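Local coordinates for protein CRISPR-associated endoribonuclease Cse3 (Thermus thermophilus, PDB 2Y8Y) that cleaves CRISPR transcripts as a repeat-binding endoribonuclease, helping to turn them into crRNA, and stays bound to the processed RNA, at residues A[8-13]-A[63-68]; A[125-130]-A[148-153]. All coordinates share one frame; numbering follows the deposited sequence.

Interaction 1: residues A[8-13]-A[63-68]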
ATOM      1  N   THR A   8       1.928   9.099   7.533  1.00 12.47           N
ATOM      2  CA  THR A   8       1.574   9.128   8.947  1.00 13.88           C
ATOM      3  C   THR A   8       1.737   7.742   9.532  1.00 14.74           C
ATOM      4  O   THR A   8       1.210   6.777   8.998  1.00 14.42           O
ATOM      5  CB  THR A   8       0.106   9.546   9.161  1.00 14.88           C
ATOM      6  OG1 THR A   8      -0.138  10.794   8.499  1.00 14.47           O
ATOM      7  CG2 THR A   8      -0.223   9.678  10.652  1.00 15.30           C
ATOM      8  N   LYS A   9       2.470   7.651  10.637  1.00 15.39           N
ATOM      9  CA  LYS A   9       2.526   6.422  11.406  1.00 16.81           C
ATOM     10  C   LYS A   9       1.518   6.506  12.540  1.00 16.53           C
ATOM     11  O   LYS A   9       1.578   7.427  13.367  1.00 17.42           O
ATOM     12  CB  LYS A   9       3.927   6.214  11.978  1.00 20.62           C
ATOM     13  CG  LYS A   9       4.067   4.986  12.859  1.00 25.57           C
ATOM     14  CD  LYS A   9       5.513   4.804  13.287  1.00 31.03           C
ATOM     15  CE  LYS A   9       5.630   3.891  14.492  1.00 38.90           C
ATOM     16  NZ  LYS A   9       7.013   3.913  15.042  1.00 45.42           N
ATOM     17  N   LEU A  10       0.587   5.559  12.574  1.00 15.82           N
ATOM     18  CA  LEU A  10      -0.342   5.437  13.692  1.00 18.67           C
ATOM     19  C   LEU A  10      -0.011   4.185  14.489  1.00 18.95           C
ATOM     20  O   LEU A  10       0.108   3.100  13.926  1.00 18.67           O
ATOM     21  CB  LEU A  10      -1.790   5.346  13.201  1.00 16.72           C
ATOM     22  CG  LEU A  10      -2.295   6.402  12.219  1.00 17.85           C
ATOM     23  CD1 LEU A  10      -3.651   6.002  11.656  1.00 21.49           C
ATOM     24  CD2 LEU A  10      -2.378   7.782  12.864  1.00 18.93           C
ATOM     25  N   VAL A  11       0.157   4.329  15.799  1.00 19.41           N
ATOM     26  CA  VAL A  11       0.304   3.163  16.657  1.00 23.20           C
ATOM     27  C   VAL A  11      -1.017   2.956  17.380  1.00 22.96           C
ATOM     28  O   VAL A  11      -1.368   3.707  18.284  1.00 21.83           O
ATOM     29  CB  VAL A  11       1.463   3.315  17.651  1.00 21.90           C
ATOM     30  CG1 VAL A  11       1.512   2.123  18.581  1.00 27.21           C
ATOM     31  CG2 VAL A  11       2.778   3.453  16.906  1.00 23.44           C
ATOM     32  N   LEU A  12      -1.773   1.953  16.955  1.00 23.40           N
ATOM     33  CA  LEU A  12      -3.112   1.764  17.496  1.00 24.36           C
ATOM     34  C   LEU A  12      -3.118   1.200  18.917  1.00 27.06           C
ATOM     35  O   LEU A  12      -2.232   0.441  19.310  1.00 28.78           O
ATOM     36  CB  LEU A  12      -3.981   0.923  16.555  1.00 27.73           C
ATOM     37  CG  LEU A  12      -4.769   1.707  15.491  1.00 27.20           C
ATOM     38  CD1 LEU A  12      -3.859   2.564  14.623  1.00 23.86           C
ATOM     39  CD2 LEU A  12      -5.601   0.771  14.632  1.00 26.14           C
ATOM     40  N   ASN A  13      -4.125   1.601  19.684  1.00 26.04           N
ATOM     41  CA  ASN A  13      -4.242   1.212  21.080  1.00 27.97           C
ATOM     42  C   ASN A  13      -5.160   0.008  21.245  1.00 28.31           C
ATOM     43  O   ASN A  13      -6.369   0.115  21.049  1.00 31.38           O
ATOM     44  CB  ASN A  13      -4.763   2.397  21.894  1.00 29.96           C
ATOM     45  CG  ASN A  13      -4.910   2.080  23.368  1.00 34.78           C
ATOM     46  OD1 ASN A  13      -4.336   1.114  23.877  1.00 35.72           O
ATOM     47  ND2 ASN A  13      -5.689   2.896  24.065  1.00 40.78           N
ATOM     48  N   VAL A  63       0.052   1.157  11.865  1.00 16.55           N
ATOM     49  CA  VAL A  63      -0.547   1.401  10.559  1.00 15.56           C
ATOM     50  C   VAL A  63       0.178   2.562   9.905  1.00 14.76           C
ATOM     51  O   VAL A  63       0.280   3.645  10.483  1.00 16.23           O
ATOM     52  CB  VAL A  63      -2.044   1.730  10.665  1.00 17.60           C
ATOM     53  CG1 VAL A  63      -2.636   2.073   9.299  1.00 18.05           C
ATOM     54  CG2 VAL A  63      -2.786   0.575  11.298  1.00 19.53           C
ATOM     55  N   LEU A  64       0.697   2.331   8.705  1.00 13.05           N
ATOM     56  CA  LEU A  64       1.322   3.383   7.914  1.00 14.62           C
ATOM     57  C   LEU A  64       0.324   3.889   6.890  1.00 11.99           C
ATOM     58  O   LEU A  64      -0.239   3.102   6.125  1.00 13.59           O
ATOM     59  CB  LEU A  64       2.572   2.859   7.204  1.00 16.23           C
ATOM     60  CG  LEU A  64       3.794   2.588   8.085  1.00 28.91           C
ATOM     61  CD1 LEU A  64       3.430   1.735   9.268  1.00 44.30           C
ATOM     62  CD2 LEU A  64       4.904   1.932   7.284  1.00 28.45           C
ATOM     63  N   VAL A  65       0.094   5.199   6.877  1.00 11.75           N
ATOM     64  CA  VAL A  65      -0.892   5.791   5.981  1.00 11.85           C
ATOM     65  C   VAL A  65      -0.222   6.779   5.060  1.00 10.88           C
ATOM     66  O   VAL A  65       0.468   7.686   5.521  1.00 12.10           O
ATOM     67  CB  VAL A  65      -1.973   6.570   6.758  1.00 12.68           C
ATOM     68  CG1 VAL A  65      -3.056   7.062   5.800  1.00 12.01           C
ATOM     69  CG2 VAL A  65      -2.560   5.717   7.875  1.00 14.47           C
ATOM     70  N   GLN A  66      -0.437   6.620   3.761  1.00 10.84           N
ATOM     71  CA  GLN A  66       0.030   7.594   2.791  1.00 10.23           C
ATOM     72  C   GLN A  66      -1.153   8.329   2.191  1.00 11.38           C
ATOM     73  O   GLN A  66      -2.143   7.714   1.757  1.00 12.63           O
ATOM     74  CB  GLN A  66       0.791   6.899   1.670  1.00 11.86           C
ATOM     75  CG  GLN A  66       1.309   7.865   0.630  1.00  9.83           C
ATOM     76  CD  GLN A  66       2.104   7.160  -0.437  1.00 10.15           C
ATOM     77  OE1 GLN A  66       3.255   6.779  -0.216  1.00 13.40           O
ATOM     78  NE2 GLN A  66       1.489   6.953  -1.602  1.00  9.44           N
ATOM     79  N   THR A  67      -1.052   9.653   2.175  1.00 11.44           N
ATOM     80  CA  THR A  67      -2.053  10.477   1.527  1.00 11.80           C
ATOM     81  C   THR A  67      -1.356  11.476   0.618  1.00 13.96           C
ATOM     82  O   THR A  67      -0.204  11.825   0.840  1.00 14.85           O
ATOM     83  CB  THR A  67      -2.924  11.223   2.553  1.00 11.89           C
ATOM     84  OG1 THR A  67      -2.088  11.990   3.429  1.00 13.87           O
ATOM     85  CG2 THR A  67      -3.733  10.243   3.390  1.00 11.58           C
ATOM     86  N   LEU A  68      -2.053  11.899  -0.420  1.00 11.25           N
ATOM     87  CA  LEU A  68      -1.528  12.903  -1.336  1.00 11.68           C
ATOM     88  C   LEU A  68      -1.796  14.316  -0.835  1.00 14.92           C
ATOM     89  O   LEU A  68      -1.181  15.271  -1.316  1.00 15.40           O
ATOM     90  CB  LEU A  68      -2.159  12.717  -2.715  1.00 12.22           C
ATOM     91  CG  LEU A  68      -1.948  11.335  -3.340  1.00 13.73           C
ATOM     92  CD1 LEU A  68      -2.591  11.275  -4.719  1.00 15.53           C
ATOM     93  CD2 LEU A  68      -0.482  11.015  -3.450  1.00 14.18           C
TER
HETATM   94  O   HOH W   1      -0.782  10.457   5.766  1.00 13.40           O
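Thr8 and Leu10 pair with Val65 and Val63 in the middle of a four-stranded antiparallel sheet, joining its two inner strands, 5-12 and 62-67. The N-to-C directions of the two short segments differ by 151°, which is antiparallel with a marked twist. Four backbone hydrogen bonds fix the register. In the first ring, Thr8 N donates to Val65 O at 2.9 Å, and Val65 N returns a bond to Thr8 O, also at 2.9 Å. In the second, Leu10 N reaches Val63 O at 2.9 Å, with an N-H...O angle of 175°, and Val63 N lies 2.8 Å from Leu10 O. Lys9 and Leu64 form the non-hydrogen-bonded pair between these rings, where a CA-H...O contact joins Leu64 CA to Thr8 O at 3.6 Å.

The strand order, with 49-52 beyond 62-67 and 81-89 beyond 5-12, is that of a ferredoxin-like sheet, whose first and third strands lie side by side in the centre. Thr8, Leu10, Val63 and Val65 share its buried face. In Leu10, chi1 of -51° sets CG beside the backbone N, anti to the carbonyl carbon. From there the CD1 branch lies 3.9 Å from Val65 CG2. Further along, past the last backbone pair, Leu12 CD1 meets Val63 CG2 at 4.0 Å, a branch-to-branch approach without backbone pairing between these two residues.

Thr8 OG1, a polar atom on this mostly apolar face, is hydrogen-bonded to Trp73 NE1 and to a water at 2.8 Å. That water donates to Val65 O and Thr67 OG1, so Val65 O accepts from both the Thr8 amide and the water. On the other face, the ammonium end of Lys9 leads away from Leu64 and makes a cation-pi contact with Phe84 of strand 81-89.

Interaction 2: residues A[125-130]-A[148-153]; sequences EKVAWL and PWVQIL
Helix segment 125-130 and strand segment 150-153 pass at 10.2 Å between axes and at 125° between their N-to-C directions, with Val127 and Val150 the nearest pair of residues at 7.9 Å from CA to CA. No hydrogen bond joins the segments, and the contact is made by apolar side chains.

Val150 presents both methyl branches to the helix. Its CG1 stands between the backbone N and the carbonyl carbon (chi1 65°) and lies 4.1 Å from Val127 CG1, while its CG2 meets Leu130 CD2 at 3.7 Å. Val150 thus bridges two residues three positions apart, about one helical turn. In each pair the side chains point in opposing directions, Val150 toward the helix and its partner toward the strand, and they pass one another.

Helix 123-136 follows strand 98-110 and the short strand 117-119, and precedes strand 139-144. It packs against the sheet in the helix-on-sheet arrangement of a ferredoxin-like unit: Leu130 also touches Phe180 of strand 173-186 and Leu103 of strand 98-110, and Val150 rests on Leu141.

Val127 has two looser neighbours. Its CG1 also approaches the ring atom Pro148 CG at 4.2 Å, and its other branch, CG2, lies 4.3 Å from Ile152 CD1. The same Ile152 methyl is also near Lys126, 4.4 Å from CD1 to Lys126 CB. Beyond this aliphatic contact Lys126 NZ forms a salt bridge with Asp155, further along strand 150-160, adding a charged tie between the same helix and strand.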
ATOM      1  N   GLU A 125       3.535 -17.021 -10.320  1.00 12.54           N
ATOM      2  CA  GLU A 125       2.619 -16.064 -10.939  1.00 10.99           C
ATOM      3  C   GLU A 125       2.626 -14.753 -10.162  1.00 12.50           C
ATOM      4  O   GLU A 125       2.561 -13.663 -10.751  1.00 11.45           O
ATOM      5  CB  GLU A 125       1.200 -16.633 -10.996  1.00 13.75           C
ATOM      6  CG  GLU A 125       1.041 -17.734 -12.033  1.00 13.49           C
ATOM      7  CD  GLU A 125      -0.213 -18.554 -11.854  1.00 21.55           C
ATOM      8  OE1 GLU A 125      -0.844 -18.506 -10.778  1.00 18.34           O
ATOM      9  OE2 GLU A 125      -0.561 -19.291 -12.803  1.00 29.95           O
ATOM     10  N   LYS A 126       2.711 -14.847  -8.835  1.00 10.90           N
ATOM     11  CA  LYS A 126       2.713 -13.663  -7.983  1.00 12.08           C
ATOM     12  C   LYS A 126       3.955 -12.801  -8.203  1.00 11.88           C
ATOM     13  O   LYS A 126       3.841 -11.577  -8.330  1.00 10.00           O
ATOM     14  CB  LYS A 126       2.575 -14.072  -6.518  1.00 12.11           C
ATOM     15  CG  LYS A 126       1.197 -14.639  -6.210  1.00 11.92           C
ATOM     16  CD  LYS A 126       1.143 -15.473  -4.952  1.00 12.44           C
ATOM     17  CE  LYS A 126      -0.280 -15.937  -4.703  1.00 12.64           C
ATOM     18  NZ  LYS A 126      -0.340 -16.960  -3.641  1.00 14.13           N
ATOM     19  N   VAL A 127       5.121 -13.442  -8.285  1.00 11.84           N
ATOM     20  CA  VAL A 127       6.370 -12.738  -8.588  1.00 13.29           C
ATOM     21  C   VAL A 127       6.357 -12.138  -9.998  1.00 12.61           C
ATOM     22  O   VAL A 127       6.770 -10.994 -10.192  1.00 12.64           O
ATOM     23  CB  VAL A 127       7.593 -13.642  -8.386  1.00 13.83           C
ATOM     24  CG1 VAL A 127       8.851 -12.959  -8.910  1.00 16.47           C
ATOM     25  CG2 VAL A 127       7.751 -13.961  -6.903  1.00 15.07           C
ATOM     26  N   ALA A 128       5.858 -12.886 -10.977  1.00 11.30           N
ATOM     27  CA  ALA A 128       5.775 -12.364 -12.340  1.00  9.42           C
ATOM     28  C   ALA A 128       4.863 -11.142 -12.399  1.00 11.38           C
ATOM     29  O   ALA A 128       5.141 -10.172 -13.116  1.00 11.00           O
ATOM     30  CB  ALA A 128       5.298 -13.453 -13.310  1.00 12.38           C
ATOM     31  N   TRP A 129       3.765 -11.200 -11.656  1.00 11.14           N
ATOM     32  CA  TRP A 129       2.847 -10.081 -11.575  1.00  9.43           C
ATOM     33  C   TRP A 129       3.581  -8.856 -11.020  1.00  9.76           C
ATOM     34  O   TRP A 129       3.507  -7.762 -11.589  1.00  9.62           O
ATOM     35  CB  TRP A 129       1.655 -10.448 -10.686  1.00  9.99           C
ATOM     36  CG  TRP A 129       0.649  -9.332 -10.475  1.00 10.02           C
ATOM     37  CD1 TRP A 129      -0.423  -9.059 -11.270  1.00 11.03           C
ATOM     38  CD2 TRP A 129       0.605  -8.380  -9.405  1.00  9.67           C
ATOM     39  NE1 TRP A 129      -1.132  -7.996 -10.770  1.00 10.79           N
ATOM     40  CE2 TRP A 129      -0.523  -7.561  -9.616  1.00 10.41           C
ATOM     41  CE3 TRP A 129       1.420  -8.127  -8.289  1.00 10.29           C
ATOM     42  CZ2 TRP A 129      -0.868  -6.508  -8.766  1.00 11.17           C
ATOM     43  CZ3 TRP A 129       1.071  -7.076  -7.427  1.00 10.88           C
ATOM     44  CH2 TRP A 129      -0.062  -6.283  -7.678  1.00 10.92           C
ATOM     45  N   LEU A 130       4.293  -9.028  -9.911  1.00  9.72           N
ATOM     46  CA  LEU A 130       5.029  -7.908  -9.320  1.00 10.12           C
ATOM     47  C   LEU A 130       6.006  -7.335 -10.344  1.00  9.31           C
ATOM     48  O   LEU A 130       6.098  -6.118 -10.500  1.00  9.88           O
ATOM     49  CB  LEU A 130       5.793  -8.367  -8.083  1.00 10.06           C
ATOM     50  CG  LEU A 130       6.658  -7.281  -7.445  1.00 10.16           C
ATOM     51  CD1 LEU A 130       5.802  -6.178  -6.807  1.00 13.34           C
ATOM     52  CD2 LEU A 130       7.520  -7.960  -6.427  1.00 12.74           C
ATOM     53  N   PRO A 148      15.398 -12.999  -9.060  1.00 31.51           N
ATOM     54  CA  PRO A 148      15.070 -11.603  -8.763  1.00 29.90           C
ATOM     55  C   PRO A 148      15.208 -11.332  -7.275  1.00 25.27           C
ATOM     56  O   PRO A 148      15.046 -12.237  -6.453  1.00 23.24           O
ATOM     57  CB  PRO A 148      13.610 -11.482  -9.205  1.00 32.64           C
ATOM     58  CG  PRO A 148      13.079 -12.862  -9.151  1.00 33.55           C
ATOM     59  CD  PRO A 148      14.224 -13.755  -9.525  1.00 33.53           C
ATOM     60  N   TRP A 149      15.529 -10.089  -6.941  1.00 21.85           N
ATOM     61  CA  TRP A 149      15.708  -9.688  -5.562  1.00 19.48           C
ATOM     62  C   TRP A 149      14.369  -9.363  -4.921  1.00 17.12           C
ATOM     63  O   TRP A 149      14.035  -8.197  -4.681  1.00 15.03           O
ATOM     64  CB  TRP A 149      16.645  -8.486  -5.485  1.00 20.41           C
ATOM     65  CG  TRP A 149      17.256  -8.326  -4.151  1.00 32.15           C
ATOM     66  CD1 TRP A 149      16.642  -8.480  -2.942  1.00 29.11           C
ATOM     67  CD2 TRP A 149      18.621  -8.011  -3.872  1.00 39.99           C
ATOM     68  NE1 TRP A 149      17.540  -8.263  -1.925  1.00 34.54           N
ATOM     69  CE2 TRP A 149      18.766  -7.976  -2.471  1.00 40.36           C
ATOM     70  CE3 TRP A 149      19.737  -7.747  -4.672  1.00 46.20           C
ATOM     71  CZ2 TRP A 149      19.979  -7.688  -1.852  1.00 43.48           C
ATOM     72  CZ3 TRP A 149      20.939  -7.461  -4.056  1.00 50.99           C
ATOM     73  CH2 TRP A 149      21.052  -7.432  -2.661  1.00 49.89           C
ATOM     74  N   VAL A 150      13.589 -10.407  -4.667  1.00 17.93           N
ATOM     75  CA  VAL A 150      12.312 -10.248  -3.999  1.00 14.53           C
ATOM     76  C   VAL A 150      12.016 -11.473  -3.153  1.00 13.65           C
ATOM     77  O   VAL A 150      12.360 -12.591  -3.525  1.00 17.85           O
ATOM     78  CB  VAL A 150      11.156 -10.003  -4.977  1.00 18.24           C
ATOM     79  CG1 VAL A 150      10.930 -11.221  -5.879  1.00 22.21           C
ATOM     80  CG2 VAL A 150       9.886  -9.637  -4.204  1.00 15.34           C
ATOM     81  N   GLN A 151      11.403 -11.233  -2.002  1.00 15.08           N
ATOM     82  CA  GLN A 151      10.938 -12.296  -1.121  1.00 14.95           C
ATOM     83  C   GLN A 151       9.449 -12.120  -0.913  1.00 11.37           C
ATOM     84  O   GLN A 151       8.952 -10.978  -0.858  1.00 13.98           O
ATOM     85  CB  GLN A 151      11.556 -12.188   0.280  1.00 28.33           C
ATOM     86  CG  GLN A 151      13.042 -11.913   0.386  1.00 36.25           C
ATOM     87  CD  GLN A 151      13.412 -11.415   1.781  1.00 43.48           C
ATOM     88  OE1 GLN A 151      13.441 -10.209   2.033  1.00 45.13           O
ATOM     89  NE2 GLN A 151      13.669 -12.346   2.699  1.00 40.93           N
ATOM     90  N   ILE A 152       8.740 -13.233  -0.744  1.00 13.31           N
ATOM     91  CA  ILE A 152       7.384 -13.187  -0.213  1.00 11.90           C
ATOM     92  C   ILE A 152       7.465 -13.492   1.280  1.00 12.42           C
ATOM     93  O   ILE A 152       7.800 -14.597   1.671  1.00 15.24           O
ATOM     94  CB  ILE A 152       6.437 -14.150  -0.947  1.00 11.94           C
ATOM     95  CG1 ILE A 152       6.274 -13.709  -2.403  1.00 11.83           C
ATOM     96  CG2 ILE A 152       5.076 -14.142  -0.273  1.00 11.71           C
ATOM     97  CD1 ILE A 152       5.509 -14.693  -3.268  1.00 16.73           C
ATOM     98  N   LEU A 153       7.188 -12.477   2.092  1.00 13.33           N
ATOM     99  CA  LEU A 153       7.308 -12.598   3.547  1.00 13.43           C
ATOM    100  C   LEU A 153       6.078 -13.213   4.189  1.00 13.87           C
ATOM    101  O   LEU A 153       6.158 -13.789   5.271  1.00 16.15           O
ATOM    102  CB  LEU A 153       7.520 -11.222   4.169  1.00 13.30           C
ATOM    103  CG  LEU A 153       8.742 -10.415   3.735  1.00 21.45           C
ATOM    104  CD1 LEU A 153       8.797  -9.121   4.531  1.00 19.12           C
ATOM    105  CD2 LEU A 153      10.005 -11.222   3.920  1.00 25.08           C
TER

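Overall arrangement
Interaction 1 closes before interaction 2 opens, so the two contacts follow in series along the chain and share no strand or helix. Their centres are 25 Å apart, on opposite sides of the chain's centre, and their nearest atoms stay about 12 Å from each other. Interaction 1 joins two strands of the four-stranded N-terminal sheet, whereas interaction 2 sets a helix on the separate sheet built from later strands such as 98-110, 150-160 and 173-186. This division agrees with two ferredoxin-like units in tandem. The bound RNA comes within about 9 Å of interaction 1 and about 5 Å of interaction 2, nearest atoms in each case.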